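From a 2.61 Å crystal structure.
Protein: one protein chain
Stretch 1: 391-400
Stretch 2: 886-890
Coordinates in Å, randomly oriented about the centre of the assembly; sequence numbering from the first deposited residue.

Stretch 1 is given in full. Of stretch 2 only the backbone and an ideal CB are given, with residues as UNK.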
# COMPACT_ATOMS: atom_id res chain seq x y z
N THR A 391 19.34 4.48 -27.76
CA THR A 391 19.99 4.54 -29.06
C THR A 391 20.09 5.98 -29.54
O THR A 391 21.02 6.33 -30.27
CB THR A 391 19.24 3.72 -30.09
OG1 THR A 391 17.84 4.01 -29.98
CG2 THR A 391 19.47 2.24 -29.86
N PHE A 392 19.16 6.83 -29.11
CA PHE A 392 19.28 8.25 -29.36
C PHE A 392 20.59 8.80 -28.82
O PHE A 392 21.31 9.54 -29.51
CB PHE A 392 18.10 9.00 -28.74
CG PHE A 392 18.27 10.47 -28.73
CD1 PHE A 392 18.26 11.19 -29.91
CD2 PHE A 392 18.48 11.14 -27.54
CE1 PHE A 392 18.42 12.56 -29.91
CE2 PHE A 392 18.64 12.52 -27.53
CZ PHE A 392 18.61 13.23 -28.72
N GLY A 393 20.91 8.49 -27.56
CA GLY A 393 22.14 8.99 -26.97
C GLY A 393 23.38 8.36 -27.57
O GLY A 393 24.41 9.01 -27.72
N VAL A 394 23.28 7.08 -27.93
CA VAL A 394 24.39 6.41 -28.61
C VAL A 394 24.85 7.22 -29.81
O VAL A 394 26.05 7.36 -30.06
CB VAL A 394 23.98 4.98 -29.01
CG1 VAL A 394 25.02 4.37 -29.93
CG2 VAL A 394 23.78 4.13 -27.76
N LEU A 395 23.90 7.76 -30.58
CA LEU A 395 24.26 8.58 -31.73
C LEU A 395 24.58 10.01 -31.32
O LEU A 395 25.53 10.61 -31.82
CB LEU A 395 23.13 8.59 -32.76
CG LEU A 395 22.61 7.25 -33.30
CD1 LEU A 395 21.58 7.51 -34.38
CD2 LEU A 395 23.74 6.35 -33.81
N THR A 396 23.80 10.60 -30.42
CA THR A 396 23.85 12.06 -30.29
C THR A 396 24.82 12.56 -29.23
O THR A 396 24.96 13.78 -29.09
CB THR A 396 22.45 12.63 -30.00
OG1 THR A 396 21.85 11.92 -28.91
CG2 THR A 396 21.61 12.49 -31.22
N MET A 397 25.45 11.69 -28.47
CA MET A 397 26.40 12.19 -27.48
C MET A 397 27.67 12.66 -28.18
O MET A 397 28.24 11.90 -28.99
CB MET A 397 26.73 11.10 -26.43
CG MET A 397 25.66 10.92 -25.32
SD MET A 397 25.30 12.43 -24.41
CE MET A 397 26.88 12.96 -23.79
N PRO A 398 28.11 13.90 -27.96
CA PRO A 398 29.43 14.31 -28.44
C PRO A 398 30.46 13.25 -28.08
O PRO A 398 30.53 12.78 -26.95
CB PRO A 398 29.70 15.62 -27.69
CG PRO A 398 28.35 16.14 -27.36
CD PRO A 398 27.47 14.94 -27.14
N ARG A 399 31.24 12.84 -29.07
CA ARG A 399 32.18 11.76 -28.84
C ARG A 399 33.37 12.17 -27.97
O ARG A 399 34.09 11.29 -27.49
CB ARG A 399 32.64 11.20 -30.18
CG ARG A 399 31.82 10.02 -30.65
CD ARG A 399 30.42 10.44 -31.03
NE ARG A 399 29.72 9.32 -31.63
CZ ARG A 399 28.62 8.79 -31.14
NH1 ARG A 399 28.07 9.27 -30.02
NH2 ARG A 399 28.07 7.76 -31.76
N TYR A 400 33.57 13.46 -27.72
CA TYR A 400 34.60 13.92 -26.80
C TYR A 400 34.14 13.92 -25.35
O TYR A 400 34.91 14.29 -24.46
CB TYR A 400 35.09 15.32 -27.17
CG TYR A 400 34.02 16.36 -27.49
CD1 TYR A 400 33.30 16.99 -26.47
CD2 TYR A 400 33.75 16.72 -28.80
CE1 TYR A 400 32.35 17.95 -26.76
CE2 TYR A 400 32.79 17.67 -29.10
CZ TYR A 400 32.08 18.28 -28.08
OH TYR A 400 31.12 19.23 -28.40
N UNK A 886 22.43 22.09 -31.52
CA UNK A 886 23.78 22.09 -32.06
C UNK A 886 24.81 21.58 -31.05
O UNK A 886 26.00 21.54 -31.37
CB UNK A 886 24.15 23.50 -32.52
N UNK A 887 24.37 21.18 -29.85
CA UNK A 887 25.23 20.50 -28.89
C UNK A 887 25.24 19.00 -29.09
O UNK A 887 26.01 18.30 -28.42
CB UNK A 887 24.79 20.82 -27.46
N UNK A 888 24.42 18.48 -29.99
CA UNK A 888 24.35 17.05 -30.21
C UNK A 888 25.24 16.65 -31.37
O UNK A 888 25.38 17.38 -32.35
CB UNK A 888 22.91 16.61 -30.47
N UNK A 889 25.81 15.45 -31.25
CA UNK A 889 26.56 14.88 -32.36
C UNK A 889 25.62 14.72 -33.55
O UNK A 889 24.44 14.37 -33.38
CB UNK A 889 27.19 13.54 -31.97
N UNK A 890 26.14 14.99 -34.74
CA UNK A 890 25.36 15.06 -35.97
C UNK A 890 25.95 14.14 -37.03
O UNK A 890 27.09 13.69 -36.93
CB UNK A 890 25.30 16.50 -36.49

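Stretch 1 ends a helix at Thr396 and then runs on as a loop, and the carbonyls of Leu395 and Thr396 accept hydrogen bonds from stretch 2. Stretch 2 passes close to this end, the closest pair of CA atoms, those of Thr396 and position 889, being 4.4 Å apart.

At position 886 the ideal CB has nothing of stretch 1 within 5.5 Å. Stretch 1 therefore sets no preference, and many side chains would fit. The residue is Met886, which makes no contact here.

Position 887 meets stretch 1 through its backbone: its O lies 3.4 Å from Pro398 CG. Its CB points sideways, again with no atom of stretch 1 within 5.5 Å, so polar or flexible side chains are as acceptable as apolar ones. It is Gln887, whose side chain makes no contact with stretch 1 and whose NE2 is hydrogen-bonded elsewhere in the structure.

Position 888 has extended backbone angles (-95/146°). Its CA lies 3.5 Å from Thr396 O in a CA-H...O contact, and its CB points sideways, 3.8 Å from the same oxygen in the ideal model. The ring of Phe392 lies within reach of a side chain of moderate length, which favours an apolar residue such as leucine, isoleucine or methionine. The deposited Leu888, with chi1 m and chi2 t, brings CD1 to 4.1 Å from Phe392 CZ, approaching the ring obliquely.

Position 889 faces stretch 1 most directly. Its backbone N donates to Thr396 O at 2.9 Å. Its CB points toward a cluster of carbonyls: in the ideal model CB is 3.4 Å from Leu395 O, 3.6 Å from Met397 O and 3.7 Å from Thr396 O. A short side chain carrying a donor would suit this site, with serine, threonine and asparagine all plausible; an acidic group would face several acceptors, although the guanidinium of Arg399 is also near. The residue is Asn889. In its t rotamer, ND2 donates to Leu395 O at 3.3 Å and lies over one face of the Arg399 guanidinium, 3.3 Å from Arg399 NE; as both are donors, this is packing without a hydrogen bond. The amide's other end is linked to stretch 1 through a water, which accepts from Arg399 N at 2.6 Å and donates weakly to Asn889 OD1 at 2.9 Å.

At position 890 CB points away from stretch 1, which sets no preference. It is Lys890, which makes no contact here.

Stretch 2, residues 886-890: MQLNK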
# COMPACT_ATOMS: atom_id res chain seq x y z
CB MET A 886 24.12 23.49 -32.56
CG MET A 886 23.22 23.95 -33.70
SD MET A 886 23.51 23.04 -35.23
CE MET A 886 25.20 23.55 -35.61
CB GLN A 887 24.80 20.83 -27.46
CG GLN A 887 23.52 20.11 -27.04
CD GLN A 887 22.30 21.00 -27.14
OE1 GLN A 887 22.08 21.69 -28.16
NE2 GLN A 887 21.50 21.01 -26.08
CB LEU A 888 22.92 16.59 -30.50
CG LEU A 888 21.86 17.13 -29.55
CD1 LEU A 888 20.49 16.62 -29.99
CD2 LEU A 888 22.20 16.68 -28.16
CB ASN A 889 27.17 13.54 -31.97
CG ASN A 889 28.23 13.07 -32.94
OD1 ASN A 889 29.04 13.87 -33.43
ND2 ASN A 889 28.24 11.76 -33.23
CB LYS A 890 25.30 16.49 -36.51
CG LYS A 890 24.71 17.49 -35.55
CD LYS A 890 23.19 17.42 -35.54
CE LYS A 890 22.59 18.17 -34.35
NZ LYS A 890 22.99 19.61 -34.24
O HOH W 1 31.24 13.69 -31.57
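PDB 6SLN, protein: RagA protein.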